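Local coordinates for probable leucine/isoleucine/valine-binding protein (Rhodopirellula baltica, PDB 4KV7) that probably binds branched-chain amino acids or related small ligands as the periplasmic solute receptor of an ABC-type uptake system, at residues A30-L33 and G34-R38; F45-A48 and K49-H53; P75-H78 and R79-E83; R195-R198 and N199-Q202. The protein carries 1 engineered substitution. All coordinates share one frame; numbering follows the deposited sequence. Where two conformers were deposited one is given.

Contact 1 (A30-L33 and G34-R38); sequences AAEL and GINMR
Glu32 O is gripped twice by Asn36, once by the backbone and once by the side chain. Asn36 ND2 lies 2.8 Å from Glu32 O, in the carbonyl plane on a lone pair, and the oxygen lies close to the plane of the amide. Asn36 N approaches Glu32 O at 3.1 Å from above the carbonyl plane, 43° out of it, so the i-to-i+4 helical bond and the side-chain bond take different directions. ND2 turns back toward Glu32 because CG stands beside the backbone N of Asn36 (chi1 -73°). The Glu32 chain bends at chi2 and runs alongside the amide, which gives a second bond, Asn36 ND2 to Glu32 OE1 at 3.0 Å, weak and bent (127° at the hydrogen). On another side of the helix, Ile35 CD1 meets Ala31 CB at 3.9 Å, while Ile35 N bonds Ala31 O at 2.9 Å. These residues form the first two turns of helix 31-50, the helix of the beta-alpha-beta unit with strands 16-24 and 57-65. Tyr226 OH bonds the backbone N of Glu32, Leu33 packs on Val93 and Phe250, and Asn36 and selenomethionine Met37 lie against Val302 of helix 301-319.

Contact 2 (F45-A48 and K49-H53); sequences FDEA and KAKNH
Glu47 OE2 and Lys51 NZ form a salt bridge of 2.7 Å, one helical turn apart, in which the carboxylate uses its anti lone pair, the one facing away from OE1. The other oxygen, Glu47 OE1, is hydrogen-bonded to Tyr307 OH. Both chains are extended beyond CG, but they start differently: CG of Glu47 is anti to its backbone N (chi1 175°), whereas CG of Lys51 stands beside its own (chi1 -62°). The two chains cross obliquely, with Lys51 CE 3.7 Å from Glu47 CG, so the aliphatic parts also touch. Without the carboxylate, as with an alanine here, Lys51 NZ and Tyr307 OH would probably lose their common partner, and the lysine chain would be freer to swing.

Lys51 N also bonds Glu47 O at 2.9 Å, the last regular helical bond before the chain turns. A Schellman motif then ends the helix: Asn52, with positive phi (56°), is the C-prime residue, His53 N reaches back to Ala48 O at 3.0 Å, and Asn52 N bonds Lys49 O at 3.2 Å. The reversal brings His53 back beside Ala48, its CB 4.2 Å from Ala48 CB and its ND1 3.8 Å from Ala48 CA. These residues close helix 31-50 ahead of strand 57-65, where Leu59 receives Phe45 and Ala48; Phe45 also packs on Leu313 of helix 301-319, and Glu47 on Arg311 of that helix.

Contact 3 (P75-H78 and R79-E83); sequences PNMH and RLTDE
Residues 75-81 keep helical backbone angles with i-to-i+4 bonds, among them Asp82 N to His78 O at 2.8 Å, before Asp82 departs from helical phi/psi. Met77 O receives two donors of one residue: Thr81 OG1 at 2.8 Å and Thr81 N at 3.0 Å, arriving from opposite faces of the carbonyl plane. The hydroxyl can fold back in this way because OG1 sits between the backbone N and the carbonyl carbon (chi1 57°). It also accepts from a water, 2.9 Å from Thr81 OG1, which meets His78 ND1 at the ring edge, in its plane, and so ties the two side chains together.

All of this belongs to the C-terminal end of helix 70-81, which packs on strand 57-65 and helix 95-107 in the alpha/beta fold of a periplasmic binding protein. Leu80 touches Ile62 and Leu64 of the strand, while selenomethionine Met77 packs on Ala101 and Ile104 of the helix; SE of Met77 touches Leu80 CD1 at 4.3 Å. Asn76 and Arg79 cross with amide and guanidinium planes 76° apart, and a water joins them, donating to Asn76 OD1 at 2.8 Å and accepting from Arg79 NH2 at 3.2 Å in the guanidinium plane. The other end of the amide, Asn76 ND2, is held by Ser23 OG and Asp65 O.

Contact 4 (R195-R198 and N199-Q202); sequences RYRR and NTSQ
Arg197 O takes two hydrogen bonds from Thr200, from OG1 at 2.7 Å and from N at 3.1 Å, and so closes a type II beta turn running from Arg197 to Thr200. Asn199 occupies its third position with positive phi (66°). An ST turn follows directly: Thr200 OG1, while donating to Arg197 O, accepts from Gln202 N at 3.1 Å in a nearly straight bond (165°). The hydroxyl reaches both partners because it lies between the backbone N and carbonyl carbon of Thr200 (chi1 76°), which puts the methyl against Arg197. There CG2 sits over the centre of one guanidinium face, 3.4 Å from Arg197 CZ. A valine in place of Thr200 would probably leave Gln202 N without its acceptor, and Arg197 O with the bond from the backbone N but not the one from the hydroxyl.

Farther out, the Arg197 and Gln202 side chains lie side by side, guanidinium and amide planes nearly perpendicular, bridged by a water from Arg197 NE to Gln202 OE1. Within the turn, Arg198 is anchored by salt bridges to Glu69 and Asp166, and Asn199 ND2 also bonds Glu69. The turn leaves the edge strand 193-196, where Tyr196 OH bonds Thr225 N. Gln202 O lies 3.4 Å from Tyr196 CB and accepts from two waters: the one shared with Arg197 N has its oxygen 2.7 Å from Gln202 O, and the other also donates to Arg195 O.

In the fold
The four contacts follow one another along the chain. Contacts 1 and 2 mark the start and end of helix 31-50, their centres 22 Å apart, and both pack on helix 301-319. Contact 3 ends the next helix, 70-81; strand 57-65, which receives side chains from contacts 1, 2 and 3, lies between the two helices in sequence. Contact 4 belongs to the edge of the seven-stranded sheet, about 40 Å between centres from contact 2 and across the chain's centre from it. Yet it touches contact 1, Ala30 CB lying 4.2 Å from Asn199 OD1. That meeting is consistent with an interface between the two lobes usual in this family.

Contact 1 (A30-L33 and G34-R38)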
ATOM      1  N   ALA A  30      -6.523  10.992   5.172  1.00 10.57           N
ATOM      2  CA  ALA A  30      -6.025   9.652   4.846  1.00  9.87           C
ATOM      3  C   ALA A  30      -5.209   9.058   5.999  1.00  9.45           C
ATOM      4  O   ALA A  30      -4.446   8.103   5.798  1.00  9.49           O
ATOM      5  CB  ALA A  30      -5.202   9.684   3.561  1.00 11.55           C
ATOM      6  N   ALA A  31      -5.371   9.606   7.202  1.00  9.98           N
ATOM      7  CA  ALA A  31      -4.565   9.202   8.361  1.00  9.72           C
ATOM      8  C   ALA A  31      -4.577   7.712   8.675  1.00 10.22           C
ATOM      9  O   ALA A  31      -3.597   7.189   9.196  1.00 10.09           O
ATOM     10  CB  ALA A  31      -4.983   9.969   9.588  1.00 11.01           C
ATOM     11  N   GLU A  32      -5.670   7.018   8.378  1.00  9.69           N
ATOM     12  CA  GLU A  32      -5.716   5.593   8.689  1.00 10.32           C
ATOM     13  C   GLU A  32      -4.603   4.816   7.990  1.00  9.83           C
ATOM     14  O   GLU A  32      -4.133   3.796   8.495  1.00 10.41           O
ATOM     15  CB  GLU A  32      -7.067   4.994   8.335  1.00 11.51           C
ATOM     16  CG  GLU A  32      -8.157   5.387   9.310  1.00 15.33           C
ATOM     17  CD  GLU A  32      -7.915   4.812  10.698  1.00 20.38           C
ATOM     18  OE1 GLU A  32      -7.723   3.583  10.815  1.00 20.24           O
ATOM     19  OE2 GLU A  32      -7.912   5.596  11.667  1.00 27.26           O
ATOM     20  N   LEU A  33      -4.172   5.298   6.830  1.00  9.00           N
ATOM     21  CA  LEU A  33      -3.136   4.607   6.079  1.00  8.51           C
ATOM     22  C   LEU A  33      -1.801   4.684   6.808  1.00  8.93           C
ATOM     23  O   LEU A  33      -1.149   3.659   7.036  1.00  9.64           O
ATOM     24  CB  LEU A  33      -3.027   5.187   4.669  1.00  8.66           C
ATOM     25  CG  LEU A  33      -4.307   5.144   3.833  1.00  8.69           C
ATOM     26  CD1 LEU A  33      -4.068   5.686   2.435  1.00 10.15           C
ATOM     27  CD2 LEU A  33      -4.909   3.738   3.766  1.00 11.05           C
ATOM     28  N   GLY A  34      -1.388   5.888   7.190  1.00  8.30           N
ATOM     29  CA  GLY A  34      -0.108   6.036   7.863  1.00  9.93           C
ATOM     30  C   GLY A  34      -0.127   5.499   9.278  1.00  8.64           C
ATOM     31  O   GLY A  34       0.843   4.884   9.728  1.00  9.56           O
ATOM     32  N   ILE A  35      -1.222   5.742   9.989  1.00  8.73           N
ATOM     33  CA  ILE A  35      -1.347   5.259  11.361  1.00 10.03           C
ATOM     34  C   ILE A  35      -1.177   3.748  11.414  1.00  8.42           C
ATOM     35  O   ILE A  35      -0.442   3.210  12.249  1.00  9.76           O
ATOM     36  CB  ILE A  35      -2.700   5.665  11.968  1.00 10.42           C
ATOM     37  CG1 ILE A  35      -2.705   7.171  12.261  1.00 10.78           C
ATOM     38  CG2 ILE A  35      -2.980   4.888  13.239  1.00 11.30           C
ATOM     39  CD1 ILE A  35      -4.063   7.741  12.624  1.00 12.52           C
ATOM     40  N   ASN A  36      -1.825   3.055  10.493  1.00  8.66           N
ATOM     41  CA  ASN A  36      -1.782   1.603  10.510  1.00  9.46           C
ATOM     42  C   ASN A  36      -0.515   1.001   9.938  1.00  8.41           C
ATOM     43  O   ASN A  36      -0.070  -0.038  10.431  1.00  9.26           O
ATOM     44  CB  ASN A  36      -3.063   1.025   9.925  1.00 10.02           C
ATOM     45  CG  ASN A  36      -4.222   1.201  10.877  1.00 10.93           C
ATOM     46  OD1 ASN A  36      -4.296   0.525  11.899  1.00 12.32           O
ATOM     47  ND2 ASN A  36      -5.092   2.160  10.596  1.00 12.36           N
HETATM   48  N   MSE A  37       0.097   1.659   8.955  1.00  8.82           N
HETATM   49  CA  MSE A  37       1.421   1.236   8.511  1.00  9.46           C
HETATM   50  C   MSE A  37       2.409   1.344   9.667  1.00  9.75           C
HETATM   51  O   MSE A  37       3.214   0.433   9.905  1.00 10.60           O
HETATM   52  CB  MSE A  37       1.914   2.094   7.345  1.00 11.05           C
HETATM   53  CG  MSE A  37       1.515   1.607   5.965  1.00 12.40           C
HETATM   54 SE   MSE A  37       2.156  -0.194   5.545  0.63 10.65          SE
HETATM   55  CE  MSE A  37       4.031   0.150   5.224  1.00 15.71           C
ATOM     56  N   ARG A  38       2.364   2.464  10.384  1.00  9.59           N
ATOM     57  CA  ARG A  38       3.228   2.663  11.531  1.00  9.70           C
ATOM     58  C   ARG A  38       2.997   1.589  12.589  1.00  9.85           C
ATOM     59  O   ARG A  38       3.955   1.019  13.103  1.00 10.45           O
ATOM     60  CB  ARG A  38       3.027   4.063  12.114  1.00 10.27           C
ATOM     61  CG  ARG A  38       3.783   4.296  13.416  1.00 11.20           C
ATOM     62  CD  ARG A  38       3.697   5.754  13.838  1.00 11.91           C
ATOM     63  NE  ARG A  38       4.379   6.040  15.095  1.00 13.21           N
ATOM     64  CZ  ARG A  38       3.833   5.855  16.289  1.00 14.18           C
ATOM     65  NH1 ARG A  38       2.610   5.363  16.409  1.00 15.20           N
ATOM     66  NH2 ARG A  38       4.518   6.154  17.383  1.00 15.64           N
TER

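Contact 2 (F45-A48 and K49-H53)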
ATOM      1  N   PHE A  45       8.646  -4.521  15.219  1.00 10.91           N
ATOM      2  CA  PHE A  45       9.801  -4.151  16.031  1.00 12.35           C
ATOM      3  C   PHE A  45       9.630  -4.655  17.464  1.00 12.02           C
ATOM      4  O   PHE A  45      10.583  -5.117  18.072  1.00 14.09           O
ATOM      5  CB  PHE A  45      10.009  -2.634  16.033  1.00 13.13           C
ATOM      6  CG  PHE A  45      10.596  -2.068  14.755  1.00 12.15           C
ATOM      7  CD1 PHE A  45      10.826  -2.860  13.632  1.00 13.03           C
ATOM      8  CD2 PHE A  45      10.918  -0.713  14.691  1.00 12.77           C
ATOM      9  CE1 PHE A  45      11.381  -2.303  12.480  1.00 13.55           C
ATOM     10  CE2 PHE A  45      11.466  -0.165  13.547  1.00 13.68           C
ATOM     11  CZ  PHE A  45      11.692  -0.958  12.441  1.00 14.11           C
ATOM     12  N   ASP A  46       8.410  -4.560  17.995  1.00 12.23           N
ATOM     13  CA  ASP A  46       8.094  -5.067  19.331  1.00 15.14           C
ATOM     14  C   ASP A  46       8.385  -6.559  19.451  1.00 13.89           C
ATOM     15  O   ASP A  46       8.973  -7.024  20.433  1.00 16.40           O
ATOM     16  CB  ASP A  46       6.621  -4.787  19.647  1.00 17.12           C
ATOM     17  CG  ASP A  46       6.263  -5.075  21.084  1.00 23.79           C
ATOM     18  OD1 ASP A  46       6.780  -4.361  21.969  1.00 26.19           O
ATOM     19  OD2 ASP A  46       5.461  -6.003  21.333  1.00 26.23           O
ATOM     20  N   GLU A  47       7.966  -7.304  18.435  1.00 14.55           N
ATOM     21  CA  GLU A  47       8.198  -8.736  18.398  1.00 15.50           C
ATOM     22  C   GLU A  47       9.687  -9.059  18.331  1.00 14.26           C
ATOM     23  O   GLU A  47      10.167  -9.968  19.018  1.00 16.14           O
ATOM     24  CB  GLU A  47       7.486  -9.353  17.198  1.00 14.64           C
ATOM     25  CG  GLU A  47       7.793 -10.825  17.039  1.00 15.55           C
ATOM     26  CD  GLU A  47       7.185 -11.423  15.793  1.00 14.78           C
ATOM     27  OE1 GLU A  47       6.948 -10.663  14.841  1.00 15.36           O
ATOM     28  OE2 GLU A  47       6.946 -12.650  15.774  1.00 17.34           O
ATOM     29  N   ALA A  48      10.414  -8.317  17.497  1.00 14.35           N
ATOM     30  CA  ALA A  48      11.847  -8.545  17.350  1.00 15.14           C
ATOM     31  C   ALA A  48      12.565  -8.335  18.680  1.00 15.83           C
ATOM     32  O   ALA A  48      13.495  -9.067  19.006  1.00 17.84           O
ATOM     33  CB  ALA A  48      12.433  -7.649  16.272  1.00 16.41           C
ATOM     34  N   LYS A  49      12.134  -7.339  19.450  1.00 15.59           N
ATOM     35  CA  LYS A  49      12.686  -7.097  20.780  0.51 16.88           C
ATOM     36  C   LYS A  49      12.347  -8.246  21.724  1.00 18.44           C
ATOM     37  O   LYS A  49      13.207  -8.769  22.422  1.00 19.40           O
ATOM     38  CB  LYS A  49      12.140  -5.783  21.346  0.51 17.85           C
ATOM     39  CG  LYS A  49      12.717  -5.411  22.697  0.51 20.20           C
ATOM     40  CD  LYS A  49      12.063  -4.171  23.282  0.51 21.66           C
ATOM     41  CE  LYS A  49      12.662  -3.845  24.643  0.51 27.49           C
ATOM     42  NZ  LYS A  49      11.916  -2.772  25.349  0.51 29.71           N
ATOM     43  N   ALA A  50      11.073  -8.624  21.743  1.00 19.26           N
ATOM     44  CA  ALA A  50      10.587  -9.665  22.646  1.00 21.24           C
ATOM     45  C   ALA A  50      11.297 -10.993  22.429  1.00 20.97           C
ATOM     46  O   ALA A  50      11.581 -11.720  23.385  1.00 23.22           O
ATOM     47  CB  ALA A  50       9.082  -9.838  22.488  1.00 22.99           C
ATOM     48  N   LYS A  51      11.594 -11.306  21.173  1.00 21.96           N
ATOM     49  CA  LYS A  51      12.167 -12.600  20.832  1.00 21.83           C
ATOM     50  C   LYS A  51      13.682 -12.558  20.650  1.00 22.36           C
ATOM     51  O   LYS A  51      14.291 -13.540  20.213  1.00 23.07           O
ATOM     52  CB  LYS A  51      11.483 -13.163  19.584  1.00 22.18           C
ATOM     53  CG  LYS A  51      10.000 -13.402  19.791  1.00 24.64           C
ATOM     54  CD  LYS A  51       9.331 -13.991  18.567  1.00 26.75           C
ATOM     55  CE  LYS A  51       7.832 -14.135  18.801  1.00 30.08           C
ATOM     56  NZ  LYS A  51       7.133 -14.646  17.597  1.00 33.19           N
ATOM     57  N   ASN A  52      14.280 -11.417  20.988  1.00 20.91           N
ATOM     58  CA  ASN A  52      15.731 -11.246  20.924  1.00 22.92           C
ATOM     59  C   ASN A  52      16.294 -11.543  19.537  1.00 21.09           C
ATOM     60  O   ASN A  52      17.337 -12.172  19.400  1.00 22.50           O
ATOM     61  CB  ASN A  52      16.438 -12.102  21.985  1.00 26.31           C
ATOM     62  CG  ASN A  52      17.846 -11.618  22.279  1.00 26.10           C
ATOM     63  OD1 ASN A  52      18.124 -10.421  22.227  1.00 26.60           O
ATOM     64  ND2 ASN A  52      18.742 -12.548  22.587  1.00 30.47           N
ATOM     65  N   HIS A  53      15.593 -11.081  18.509  1.00 20.78           N
ATOM     66  CA  HIS A  53      16.021 -11.320  17.137  1.00 22.69           C
ATOM     67  C   HIS A  53      17.277 -10.531  16.784  1.00 21.11           C
ATOM     68  O   HIS A  53      18.049 -10.945  15.920  1.00 22.71           O
ATOM     69  CB  HIS A  53      14.892 -11.014  16.155  1.00 22.42           C
ATOM     70  CG  HIS A  53      13.802 -12.041  16.153  1.00 21.43           C
ATOM     71  ND1 HIS A  53      12.588 -11.838  15.534  1.00 24.82           N
ATOM     72  CD2 HIS A  53      13.747 -13.279  16.697  1.00 26.40           C
ATOM     73  CE1 HIS A  53      11.832 -12.909  15.696  1.00 25.92           C
ATOM     74  NE2 HIS A  53      12.512 -13.799  16.395  1.00 29.80           N
TER

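Contact 3 (P75-H78 and R79-E83)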
ATOM      1  N   PRO A  75      10.391  18.571   3.727  1.00 14.16           N
ATOM      2  CA  PRO A  75      11.187  18.896   4.918  1.00 14.84           C
ATOM      3  C   PRO A  75      11.322  17.712   5.883  1.00 14.23           C
ATOM      4  O   PRO A  75      12.358  17.584   6.533  1.00 14.17           O
ATOM      5  CB  PRO A  75      10.418  20.062   5.565  1.00 15.96           C
ATOM      6  CG  PRO A  75       9.045  20.001   4.980  1.00 17.38           C
ATOM      7  CD  PRO A  75       9.199  19.429   3.607  1.00 15.85           C
ATOM      8  N   ASN A  76      10.313  16.850   5.963  1.00 12.93           N
ATOM      9  CA  ASN A  76      10.422  15.671   6.814  1.00 13.21           C
ATOM     10  C   ASN A  76      11.585  14.788   6.369  1.00 13.46           C
ATOM     11  O   ASN A  76      12.353  14.302   7.192  1.00 13.77           O
ATOM     12  CB  ASN A  76       9.140  14.839   6.764  1.00 12.10           C
ATOM     13  CG  ASN A  76       7.993  15.450   7.543  1.00 11.84           C
ATOM     14  OD1 ASN A  76       8.140  16.472   8.190  1.00 13.27           O
ATOM     15  ND2 ASN A  76       6.836  14.804   7.486  1.00 11.76           N
HETATM   16  N   MSE A  77      11.707  14.584   5.059  1.00 12.86           N
HETATM   17  CA  MSE A  77      12.748  13.719   4.519  1.00 12.10           C
HETATM   18  C   MSE A  77      14.133  14.316   4.734  1.00 14.61           C
HETATM   19  O   MSE A  77      15.091  13.594   5.004  1.00 14.32           O
HETATM   20  CB  MSE A  77      12.509  13.433   3.040  1.00 13.17           C
HETATM   21  CG  MSE A  77      11.316  12.500   2.798  1.00 14.45           C
HETATM   22 SE   MSE A  77      11.631  10.670   3.408  0.68 12.85          SE
HETATM   23  CE  MSE A  77      13.217  10.329   2.277  1.00 14.13           C
ATOM     24  N   HIS A  78      14.245  15.633   4.611  1.00 14.40           N
ATOM     25  CA  HIS A  78      15.515  16.283   4.897  1.00 16.07           C
ATOM     26  C   HIS A  78      15.905  16.066   6.359  1.00 15.23           C
ATOM     27  O   HIS A  78      17.053  15.755   6.652  1.00 16.93           O
ATOM     28  CB  HIS A  78      15.471  17.769   4.537  1.00 17.55           C
ATOM     29  CG  HIS A  78      15.540  18.027   3.062  1.00 18.50           C
ATOM     30  ND1 HIS A  78      16.626  17.655   2.297  1.00 24.45           N
ATOM     31  CD2 HIS A  78      14.661  18.604   2.212  1.00 21.61           C
ATOM     32  CE1 HIS A  78      16.412  17.997   1.039  1.00 23.95           C
ATOM     33  NE2 HIS A  78      15.230  18.582   0.961  1.00 21.73           N
ATOM     34  N   ARG A  79      14.943  16.194   7.268  1.00 14.23           N
ATOM     35  CA  ARG A  79      15.236  15.995   8.683  1.00 15.78           C
ATOM     36  C   ARG A  79      15.620  14.546   8.982  1.00 14.47           C
ATOM     37  O   ARG A  79      16.569  14.292   9.729  1.00 15.94           O
ATOM     38  CB  ARG A  79      14.063  16.451   9.564  1.00 17.91           C
ATOM     39  CG  ARG A  79      13.813  17.959   9.538  1.00 20.75           C
ATOM     40  CD  ARG A  79      13.284  18.498  10.870  1.00 25.14           C
ATOM     41  NE  ARG A  79      12.068  17.814  11.309  1.00 24.36           N
ATOM     42  CZ  ARG A  79      10.839  18.137  10.921  1.00 30.27           C
ATOM     43  NH1 ARG A  79      10.650  19.135  10.065  1.00 31.03           N
ATOM     44  NH2 ARG A  79       9.796  17.457  11.380  1.00 28.51           N
ATOM     45  N   LEU A  80      14.903  13.597   8.389  1.00 14.00           N
ATOM     46  CA  LEU A  80      15.174  12.184   8.630  1.00 14.59           C
ATOM     47  C   LEU A  80      16.560  11.786   8.132  1.00 14.30           C
ATOM     48  O   LEU A  80      17.281  11.052   8.808  1.00 15.53           O
ATOM     49  CB  LEU A  80      14.109  11.302   7.967  1.00 12.67           C
ATOM     50  CG  LEU A  80      12.717  11.388   8.593  1.00 12.57           C
ATOM     51  CD1 LEU A  80      11.711  10.697   7.694  1.00 14.27           C
ATOM     52  CD2 LEU A  80      12.726  10.771   9.978  1.00 14.87           C
ATOM     53  N   THR A  81      16.937  12.271   6.953  1.00 14.55           N
ATOM     54  CA  THR A  81      18.204  11.861   6.346  1.00 14.98           C
ATOM     55  C   THR A  81      19.393  12.674   6.856  1.00 18.74           C
ATOM     56  O   THR A  81      20.515  12.169   6.920  1.00 19.51           O
ATOM     57  CB  THR A  81      18.161  11.932   4.807  1.00 17.52           C
ATOM     58  OG1 THR A  81      17.820  13.260   4.392  1.00 17.31           O
ATOM     59  CG2 THR A  81      17.140  10.945   4.256  1.00 16.07           C
ATOM     60  N   ASP A  82      19.156  13.931   7.215  1.00 17.58           N
ATOM     61  CA  ASP A  82      20.221  14.774   7.740  1.00 21.65           C
ATOM     62  C   ASP A  82      20.324  14.599   9.249  1.00 20.50           C
ATOM     63  O   ASP A  82      21.107  13.781   9.733  1.00 28.22           O
ATOM     64  CB  ASP A  82      19.966  16.242   7.383  1.00 22.45           C
ATOM     65  CG  ASP A  82      21.129  17.156   7.746  1.00 30.39           C
ATOM     66  OD1 ASP A  82      21.996  16.757   8.550  1.00 32.57           O
ATOM     67  OD2 ASP A  82      21.170  18.289   7.221  1.00 36.33           O
ATOM     68  N   GLU A  83      19.534  15.359  10.001  1.00 22.93           N
ATOM     69  CA  GLU A  83      19.747  15.428  11.440  1.00 25.06           C
ATOM     70  C   GLU A  83      19.494  14.112  12.184  1.00 19.16           C
ATOM     71  O   GLU A  83      20.206  13.805  13.136  1.00 22.26           O
ATOM     72  CB  GLU A  83      18.988  16.599  12.076  1.00 32.92           C
ATOM     73  CG  GLU A  83      17.523  16.352  12.355  1.00 27.92           C
ATOM     74  CD  GLU A  83      16.801  17.626  12.766  1.00 30.90           C
ATOM     75  OE1 GLU A  83      16.330  17.702  13.921  1.00 31.79           O
ATOM     76  OE2 GLU A  83      16.714  18.548  11.929  1.00 31.63           O
TER
HETATM   77  O   HOH W   1       6.710  17.224  10.451  1.00 32.60           O
HETATM   78  O   HOH W   2      18.878  15.666   3.083  1.00 33.72           O

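Contact 4 (R195-R198 and N199-Q202)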
ATOM      1  N   ARG A 195     -12.517  12.270 -11.786  1.00 10.86           N
ATOM      2  CA  ARG A 195     -11.400  12.582 -10.890  1.00 10.82           C
ATOM      3  C   ARG A 195     -11.842  13.388  -9.680  1.00 10.68           C
ATOM      4  O   ARG A 195     -12.889  14.026  -9.698  1.00 12.84           O
ATOM      5  CB  ARG A 195     -10.289  13.400 -11.572  1.00 13.83           C
ATOM      6  CG  ARG A 195     -10.045  13.271 -13.049  1.00 19.01           C
ATOM      7  CD  ARG A 195      -9.191  12.096 -13.450  1.00 16.79           C
ATOM      8  NE  ARG A 195      -7.991  11.719 -12.686  1.00 12.86           N
ATOM      9  CZ  ARG A 195      -6.748  11.794 -13.164  1.00 12.38           C
ATOM     10  NH1 ARG A 195      -6.510  12.328 -14.356  1.00 14.65           N
ATOM     11  NH2 ARG A 195      -5.729  11.316 -12.461  1.00 12.40           N
ATOM     12  N   TYR A 196     -11.017  13.378  -8.641  1.00 10.09           N
ATOM     13  CA  TYR A 196     -11.229  14.244  -7.489  1.00  9.66           C
ATOM     14  C   TYR A 196      -9.876  14.719  -6.970  1.00  9.42           C
ATOM     15  O   TYR A 196      -8.863  14.049  -7.153  1.00  9.87           O
ATOM     16  CB  TYR A 196     -11.990  13.501  -6.376  1.00 11.57           C
ATOM     17  CG  TYR A 196     -11.118  12.493  -5.680  1.00 10.37           C
ATOM     18  CD1 TYR A 196     -11.006  11.195  -6.155  1.00 10.31           C
ATOM     19  CD2 TYR A 196     -10.370  12.852  -4.563  1.00 10.76           C
ATOM     20  CE1 TYR A 196     -10.173  10.276  -5.540  1.00 10.18           C
ATOM     21  CE2 TYR A 196      -9.523  11.948  -3.947  1.00  9.78           C
ATOM     22  CZ  TYR A 196      -9.430  10.656  -4.437  1.00  8.97           C
ATOM     23  OH  TYR A 196      -8.602   9.750  -3.807  1.00 10.01           O
ATOM     24  N   ARG A 197      -9.864  15.850  -6.284  1.00 10.03           N
ATOM     25  CA  ARG A 197      -8.617  16.415  -5.786  1.00 10.50           C
ATOM     26  C   ARG A 197      -8.180  15.753  -4.478  1.00  9.28           C
ATOM     27  O   ARG A 197      -8.992  15.581  -3.552  1.00 10.20           O
ATOM     28  CB  ARG A 197      -8.760  17.933  -5.594  1.00 12.20           C
ATOM     29  CG  ARG A 197      -7.496  18.589  -5.052  1.00 15.07           C
ATOM     30  CD  ARG A 197      -7.453  20.099  -5.270  1.00 14.19           C
ATOM     31  NE  ARG A 197      -8.384  20.852  -4.435  1.00 14.66           N
ATOM     32  CZ  ARG A 197      -8.142  21.221  -3.182  1.00 14.64           C
ATOM     33  NH1 ARG A 197      -7.011  20.865  -2.595  1.00 16.36           N
ATOM     34  NH2 ARG A 197      -9.042  21.929  -2.513  1.00 17.57           N
ATOM     35  N   ARG A 198      -6.900  15.388  -4.402  1.00  9.62           N
ATOM     36  CA  ARG A 198      -6.324  14.750  -3.218  1.00  9.68           C
ATOM     37  C   ARG A 198      -6.680  15.466  -1.921  1.00  9.66           C
ATOM     38  O   ARG A 198      -6.593  16.690  -1.817  1.00 10.08           O
ATOM     39  CB  ARG A 198      -4.804  14.674  -3.341  1.00  9.99           C
ATOM     40  CG  ARG A 198      -4.142  13.987  -2.149  1.00  9.95           C
ATOM     41  CD  ARG A 198      -2.616  13.901  -2.294  1.00 11.55           C
ATOM     42  NE  ARG A 198      -1.986  15.216  -2.258  1.00 11.82           N
ATOM     43  CZ  ARG A 198      -1.491  15.867  -3.308  1.00 11.89           C
ATOM     44  NH1 ARG A 198      -1.532  15.345  -4.528  1.00 11.81           N
ATOM     45  NH2 ARG A 198      -0.954  17.064  -3.135  1.00 13.01           N
ATOM     46  N   ASN A 199      -7.075  14.665  -0.939  1.00 10.27           N
ATOM     47  CA  ASN A 199      -7.396  15.127   0.407  1.00 10.31           C
ATOM     48  C   ASN A 199      -8.624  16.021   0.484  1.00  9.71           C
ATOM     49  O   ASN A 199      -8.832  16.701   1.470  1.00 10.88           O
ATOM     50  CB  ASN A 199      -6.170  15.720   1.112  1.00 12.16           C
ATOM     51  CG  ASN A 199      -5.171  14.647   1.514  1.00 13.23           C
ATOM     52  OD1 ASN A 199      -5.557  13.517   1.814  1.00 13.30           O
ATOM     53  ND2 ASN A 199      -3.889  14.988   1.501  1.00 14.59           N
ATOM     54  N   THR A 200      -9.462  15.974  -0.545  1.00 10.21           N
ATOM     55  CA  THR A 200     -10.775  16.602  -0.498  1.00 10.94           C
ATOM     56  C   THR A 200     -11.846  15.529  -0.568  1.00 10.66           C
ATOM     57  O   THR A 200     -11.555  14.357  -0.818  1.00 11.31           O
ATOM     58  CB  THR A 200     -11.026  17.581  -1.680  1.00 10.67           C
ATOM     59  OG1 THR A 200     -11.306  16.849  -2.880  1.00 10.78           O
ATOM     60  CG2 THR A 200      -9.861  18.550  -1.886  1.00 12.18           C
ATOM     61  N   SER A 201     -13.093  15.939  -0.369  1.00 12.31           N
ATOM     62  CA  SER A 201     -14.246  15.068  -0.581  0.88 13.59           C
ATOM     63  C   SER A 201     -15.024  15.514  -1.822  1.00 13.86           C
ATOM     64  O   SER A 201     -16.212  15.206  -1.968  1.00 14.08           O
ATOM     65  CB  SER A 201     -15.171  15.116   0.628  0.88 15.17           C
ATOM     66  OG  SER A 201     -15.735  16.409   0.711  0.88 14.08           O
ATOM     67  N   GLN A 202     -14.366  16.260  -2.700  1.00 12.13           N
ATOM     68  CA  GLN A 202     -15.060  16.871  -3.826  1.00 12.63           C
ATOM     69  C   GLN A 202     -15.173  15.902  -4.990  1.00 12.51           C
ATOM     70  O   GLN A 202     -14.363  15.922  -5.917  1.00 13.27           O
ATOM     71  CB  GLN A 202     -14.354  18.161  -4.228  1.00 13.04           C
ATOM     72  CG  GLN A 202     -14.388  19.207  -3.122  1.00 14.73           C
ATOM     73  CD  GLN A 202     -13.556  20.427  -3.441  1.00 17.10           C
ATOM     74  OE1 GLN A 202     -13.437  20.827  -4.601  1.00 21.13           O
ATOM     75  NE2 GLN A 202     -12.945  21.011  -2.415  1.00 17.60           N
TER
HETATM   76  O   HOH W   3     -14.937  15.399  -8.680  1.00 13.14           O
HETATM   77  O   HOH W   4     -12.209  17.388  -6.762  1.00 13.85           O
HETATM   78  O   HOH W   5     -10.992  21.941  -5.384  1.00 25.17           O